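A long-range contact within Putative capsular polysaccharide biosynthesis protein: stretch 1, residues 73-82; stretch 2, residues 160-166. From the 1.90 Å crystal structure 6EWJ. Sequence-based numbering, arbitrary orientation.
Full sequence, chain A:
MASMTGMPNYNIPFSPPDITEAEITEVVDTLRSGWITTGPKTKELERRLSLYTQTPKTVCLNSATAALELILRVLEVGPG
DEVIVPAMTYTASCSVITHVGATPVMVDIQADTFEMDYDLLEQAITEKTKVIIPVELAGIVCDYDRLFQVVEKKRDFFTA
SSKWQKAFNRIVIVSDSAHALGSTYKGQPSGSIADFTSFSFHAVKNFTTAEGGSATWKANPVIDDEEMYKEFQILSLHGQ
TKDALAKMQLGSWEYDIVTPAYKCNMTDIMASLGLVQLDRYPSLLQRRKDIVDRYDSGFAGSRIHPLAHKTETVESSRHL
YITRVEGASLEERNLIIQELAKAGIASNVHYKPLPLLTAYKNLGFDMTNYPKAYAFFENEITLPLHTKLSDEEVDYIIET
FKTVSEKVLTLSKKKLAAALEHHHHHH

Stretch 1 (73-82) RVLEVGPGDE
Stretch 2 (160-166) ASSKWQK

The contact joins the C-terminal end of one helix to the N-terminal start of another, and its hub is a single backbone carbonyl. Arg73 and Val74 are helical; Glu76 then takes positive phi (53/37) in a Schellman motif, and Leu75 O accepts two bonds from side chains of the second stretch: Ser162 OG lies 3.0 Å from Leu75 O, and Gln165 NE2 2.8 Å from the same oxygen, with an N-H...O angle of 156°. The nearest CA pairs are Leu75 CA to Trp164 CA at 5.6 Å and Glu76 CA to Ser162 CA at 6.3 Å.

Ser162, extended at -164/167, is the N-cap of the helix that runs on from Lys163. Its p rotamer (75°) lets Ser162 OG accept from Gln165 N at 3.2 Å while donating to Leu75 O, so one hydroxyl both caps its own helix and ties it to the other stretch. Gln165 starts sideways, but m, t and a chi3 of 34° bring its amide nearer. NE2 takes the carbonyl, while Gln165 OE1 accepts from Ser161 N at 3.0 Å and from Ser161 OG (chi1 p) at 3.2 Å, fixing the amide at both ends.

Trp164 points toward the first stretch, chi1 m and chi2 116°. Its ring edge meets Val74: Trp164 CD1 is 3.3 Å from Val74 O, which lies near the ring plane, and 3.7 Å from Val74 CG1 (chi1 t). Leu75, in mt, packs Leu75 CD2 against Trp164 CB at 3.9 Å.

Glu76 points toward the second stretch, its m, t, -68° chain bringing Glu76 OE1 to 3.1 Å from Ser162 CB. Beyond it, Val77 points away, and a type II turn spans Gly78 to Asp81, with Gly80 at 90/-17. Asp81 N closes it by donating to Gly78 O at 3.0 Å, and Asp81 OD2 (chi1 m) adds a second bond, accepting from Gly78 N at 2.8 Å.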

ATOM      1  N   ARG A  73      13.951  -4.823  -0.390  1.00 19.91           N
ATOM      2  CA  ARG A  73      14.164  -4.589   1.039  1.00 20.67           C
ATOM      3  C   ARG A  73      14.543  -5.870   1.804  1.00 21.24           C
ATOM      4  O   ARG A  73      15.346  -5.821   2.733  1.00 21.54           O
ATOM      5  CB  ARG A  73      12.972  -3.890   1.688  1.00 20.65           C
ATOM      6  CG  ARG A  73      12.750  -2.496   1.148  1.00 20.42           C
ATOM      7  CD  ARG A  73      11.603  -1.788   1.832  1.00 20.39           C
ATOM      8  NE  ARG A  73      11.463  -0.440   1.301  1.00 20.56           N
ATOM      9  CZ  ARG A  73      12.214   0.611   1.594  1.00 21.48           C
ATOM     10  NH1 ARG A  73      13.196   0.570   2.491  1.00 22.35           N
ATOM     11  NH2 ARG A  73      11.959   1.768   0.984  1.00 21.90           N
ATOM     12  N   VAL A  74      14.034  -7.020   1.369  1.00 21.34           N
ATOM     13  CA  VAL A  74      14.399  -8.318   2.001  1.00 22.05           C
ATOM     14  C   VAL A  74      15.894  -8.601   1.697  1.00 23.61           C
ATOM     15  O   VAL A  74      16.681  -8.951   2.589  1.00 23.88           O
ATOM     16  CB  VAL A  74      13.495  -9.448   1.514  1.00 21.76           C
ATOM     17  CG1 VAL A  74      14.101 -10.816   1.804  1.00 22.45           C
ATOM     18  CG2 VAL A  74      12.093  -9.299   2.120  1.00 21.16           C
ATOM     19  N   LEU A  75      16.288  -8.346   0.452  1.00 23.77           N
ATOM     20  CA  LEU A  75      17.709  -8.417   0.078  1.00 25.24           C
ATOM     21  C   LEU A  75      18.631  -7.349   0.719  1.00 26.35           C
ATOM     22  O   LEU A  75      19.858  -7.442   0.590  1.00 27.18           O
ATOM     23  CB  LEU A  75      17.828  -8.364  -1.447  1.00 24.39           C
ATOM     24  CG  LEU A  75      17.221  -9.548  -2.190  1.00 23.91           C
ATOM     25  CD1 LEU A  75      17.265  -9.288  -3.671  1.00 23.35           C
ATOM     26  CD2 LEU A  75      17.924 -10.862  -1.831  1.00 25.00           C
ATOM     27  N   GLU A  76      18.042  -6.373   1.412  1.00 26.52           N
ATOM     28  CA  GLU A  76      18.726  -5.190   1.985  1.00 28.02           C
ATOM     29  C   GLU A  76      19.583  -4.412   0.961  1.00 27.67           C
ATOM     30  O   GLU A  76      20.646  -3.913   1.274  1.00 29.05           O
ATOM     31  CB  GLU A  76      19.502  -5.566   3.239  1.00 29.56           C
ATOM     32  CG  GLU A  76      18.596  -6.103   4.344  1.00 30.38           C
ATOM     33  CD  GLU A  76      19.378  -6.597   5.529  1.00 32.17           C
ATOM     34  OE1 GLU A  76      20.043  -7.586   5.362  1.00 33.38           O
ATOM     35  OE2 GLU A  76      19.362  -6.037   6.641  1.00 35.16           O
ATOM     36  N   VAL A  77      19.093  -4.323  -0.257  1.00 27.38           N
ATOM     37  CA  VAL A  77      19.694  -3.479  -1.294  1.00 27.76           C
ATOM     38  C   VAL A  77      19.414  -2.034  -0.858  1.00 28.23           C
ATOM     39  O   VAL A  77      18.263  -1.688  -0.547  1.00 27.27           O
ATOM     40  CB  VAL A  77      19.081  -3.785  -2.692  1.00 27.29           C
ATOM     41  CG1 VAL A  77      19.523  -2.798  -3.768  1.00 27.52           C
ATOM     42  CG2 VAL A  77      19.451  -5.188  -3.122  1.00 27.49           C
ATOM     43  N   GLY A  78      20.451  -1.205  -0.802  1.00 29.12           N
ATOM     44  CA  GLY A  78      20.286   0.181  -0.396  1.00 29.72           C
ATOM     45  C   GLY A  78      21.353   1.126  -0.934  1.00 30.42           C
ATOM     46  O   GLY A  78      21.916   0.874  -2.017  1.00 30.97           O
ATOM     47  N   PRO A  79      21.609   2.230  -0.206  1.00 31.23           N
ATOM     48  CA  PRO A  79      22.629   3.221  -0.607  1.00 31.66           C
ATOM     49  C   PRO A  79      23.974   2.585  -0.908  1.00 32.18           C
ATOM     50  O   PRO A  79      24.432   1.731  -0.155  1.00 31.77           O
ATOM     51  CB  PRO A  79      22.715   4.135   0.611  1.00 32.66           C
ATOM     52  CG  PRO A  79      21.338   4.090   1.195  1.00 32.03           C
ATOM     53  CD  PRO A  79      20.907   2.657   1.023  1.00 31.27           C
ATOM     54  N   GLY A  80      24.561   2.966  -2.036  1.00 32.25           N
ATOM     55  CA  GLY A  80      25.841   2.419  -2.456  1.00 33.36           C
ATOM     56  C   GLY A  80      25.743   1.172  -3.322  1.00 32.20           C
ATOM     57  O   GLY A  80      26.719   0.842  -3.986  1.00 33.72           O
ATOM     58  N   ASP A  81      24.594   0.490  -3.336  1.00 30.13           N
ATOM     59  CA  ASP A  81      24.364  -0.657  -4.227  1.00 29.16           C
ATOM     60  C   ASP A  81      23.812  -0.221  -5.587  1.00 28.17           C
ATOM     61  O   ASP A  81      23.124   0.790  -5.688  1.00 28.04           O
ATOM     62  CB  ASP A  81      23.363  -1.644  -3.629  1.00 28.35           C
ATOM     63  CG  ASP A  81      23.807  -2.213  -2.291  1.00 28.78           C
ATOM     64  OD1 ASP A  81      24.991  -2.519  -2.134  1.00 29.42           O
ATOM     65  OD2 ASP A  81      22.947  -2.363  -1.417  1.00 27.87           O
ATOM     66  N   GLU A  82      24.129  -0.996  -6.625  1.00 27.92           N
ATOM     67  CA  GLU A  82      23.609  -0.802  -7.982  1.00 26.56           C
ATOM     68  C   GLU A  82      22.611  -1.903  -8.354  1.00 24.90           C
ATOM     69  O   GLU A  82      22.731  -3.077  -7.920  1.00 24.61           O
ATOM     70  CB  GLU A  82      24.748  -0.761  -8.989  1.00 28.12           C
ATOM     71  CG  GLU A  82      25.602   0.496  -8.835  1.00 29.28           C
ATOM     72  CD  GLU A  82      26.832   0.522  -9.703  1.00 30.99           C
ATOM     73  OE1 GLU A  82      27.135  -0.492 -10.396  1.00 31.55           O
ATOM     74  OE2 GLU A  82      27.500   1.582  -9.702  1.00 32.13           O
ATOM     75  N   ALA A 160      29.050  -9.789  -0.900  1.00 48.11           N
ATOM     76  CA  ALA A 160      27.845  -9.798  -0.092  1.00 46.18           C
ATOM     77  C   ALA A 160      27.915  -8.742   1.038  1.00 46.38           C
ATOM     78  O   ALA A 160      28.969  -8.541   1.622  1.00 47.67           O
ATOM     79  CB  ALA A 160      27.621 -11.192   0.476  1.00 46.29           C
ATOM     80  N   SER A 161      26.797  -8.063   1.325  1.00 44.54           N
ATOM     81  CA  SER A 161      26.702  -7.175   2.506  1.00 44.69           C
ATOM     82  C   SER A 161      25.333  -7.246   3.189  1.00 42.75           C
ATOM     83  O   SER A 161      24.845  -6.262   3.705  1.00 42.93           O
ATOM     84  CB  SER A 161      27.042  -5.733   2.116  1.00 45.00           C
ATOM     85  OG  SER A 161      26.112  -5.223   1.189  1.00 43.71           O
ATOM     86  N   SER A 162      24.738  -8.434   3.216  1.00 41.63           N
ATOM     87  CA  SER A 162      23.529  -8.694   4.000  1.00 40.63           C
ATOM     88  C   SER A 162      23.352 -10.201   4.121  1.00 41.03           C
ATOM     89  O   SER A 162      23.996 -10.953   3.374  1.00 41.58           O
ATOM     90  CB  SER A 162      22.290  -8.103   3.322  1.00 38.63           C
ATOM     91  OG  SER A 162      21.888  -8.886   2.202  1.00 36.84           O
ATOM     92  N   LYS A 163      22.468 -10.630   5.024  1.00 39.93           N
ATOM     93  CA  LYS A 163      22.175 -12.038   5.210  1.00 40.92           C
ATOM     94  C   LYS A 163      21.898 -12.744   3.882  1.00 40.47           C
ATOM     95  O   LYS A 163      22.616 -13.668   3.498  1.00 41.24           O
ATOM     96  CB  LYS A 163      20.991 -12.234   6.150  1.00 41.26           C
ATOM     97  CG  LYS A 163      20.640 -13.703   6.385  1.00 42.43           C
ATOM     98  CD  LYS A 163      19.617 -13.893   7.490  1.00 42.64           C
ATOM     99  CE  LYS A 163      18.208 -13.670   6.994  1.00 42.00           C
ATOM    100  NZ  LYS A 163      17.200 -13.839   8.091  1.00 42.29           N
ATOM    101  N   TRP A 164      20.882 -12.280   3.174  1.00 39.01           N
ATOM    102  CA  TRP A 164      20.436 -12.954   1.964  1.00 38.83           C
ATOM    103  C   TRP A 164      21.431 -12.811   0.818  1.00 37.98           C
ATOM    104  O   TRP A 164      21.610 -13.746   0.043  1.00 38.92           O
ATOM    105  CB  TRP A 164      19.033 -12.502   1.563  1.00 37.72           C
ATOM    106  CG  TRP A 164      17.995 -12.945   2.525  1.00 38.21           C
ATOM    107  CD1 TRP A 164      17.202 -12.145   3.296  1.00 37.90           C
ATOM    108  CD2 TRP A 164      17.657 -14.301   2.872  1.00 39.39           C
ATOM    109  NE1 TRP A 164      16.386 -12.912   4.095  1.00 38.47           N
ATOM    110  CE2 TRP A 164      16.649 -14.239   3.859  1.00 39.04           C
ATOM    111  CE3 TRP A 164      18.117 -15.561   2.452  1.00 40.26           C
ATOM    112  CZ2 TRP A 164      16.061 -15.392   4.409  1.00 39.38           C
ATOM    113  CZ3 TRP A 164      17.544 -16.702   3.002  1.00 40.77           C
ATOM    114  CH2 TRP A 164      16.519 -16.604   3.973  1.00 40.38           C
ATOM    115  N   GLN A 165      22.140 -11.689   0.745  1.00 37.30           N
ATOM    116  CA  GLN A 165      23.200 -11.547  -0.278  1.00 37.21           C
ATOM    117  C   GLN A 165      24.335 -12.548  -0.087  1.00 38.69           C
ATOM    118  O   GLN A 165      24.918 -13.018  -1.068  1.00 38.49           O
ATOM    119  CB  GLN A 165      23.789 -10.139  -0.296  1.00 36.44           C
ATOM    120  CG  GLN A 165      22.828  -9.069  -0.798  1.00 34.85           C
ATOM    121  CD  GLN A 165      23.367  -7.669  -0.521  1.00 34.20           C
ATOM    122  OE1 GLN A 165      24.578  -7.440  -0.549  1.00 34.08           O
ATOM    123  NE2 GLN A 165      22.475  -6.748  -0.190  1.00 33.33           N
ATOM    124  N   LYS A 166      24.693 -12.801   1.172  1.00 40.17           N
ATOM    125  CA  LYS A 166      25.690 -13.838   1.482  1.00 42.22           C
ATOM    126  C   LYS A 166      25.224 -15.216   1.081  1.00 40.93           C
ATOM    127  O   LYS A 166      26.033 -16.011   0.643  1.00 41.51           O
ATOM    128  CB  LYS A 166      26.184 -13.816   2.929  1.00 44.42           C
ATOM    129  CG  LYS A 166      27.595 -14.339   3.106  1.00 47.81           C
ATOM    130  CD  LYS A 166      28.268 -14.020   4.455  1.00 50.29           C
ATOM    131  CE  LYS A 166      27.943 -12.673   5.129  1.00 49.96           C
ATOM    132  NZ  LYS A 166      26.780 -12.749   6.057  1.00 49.58           N
TER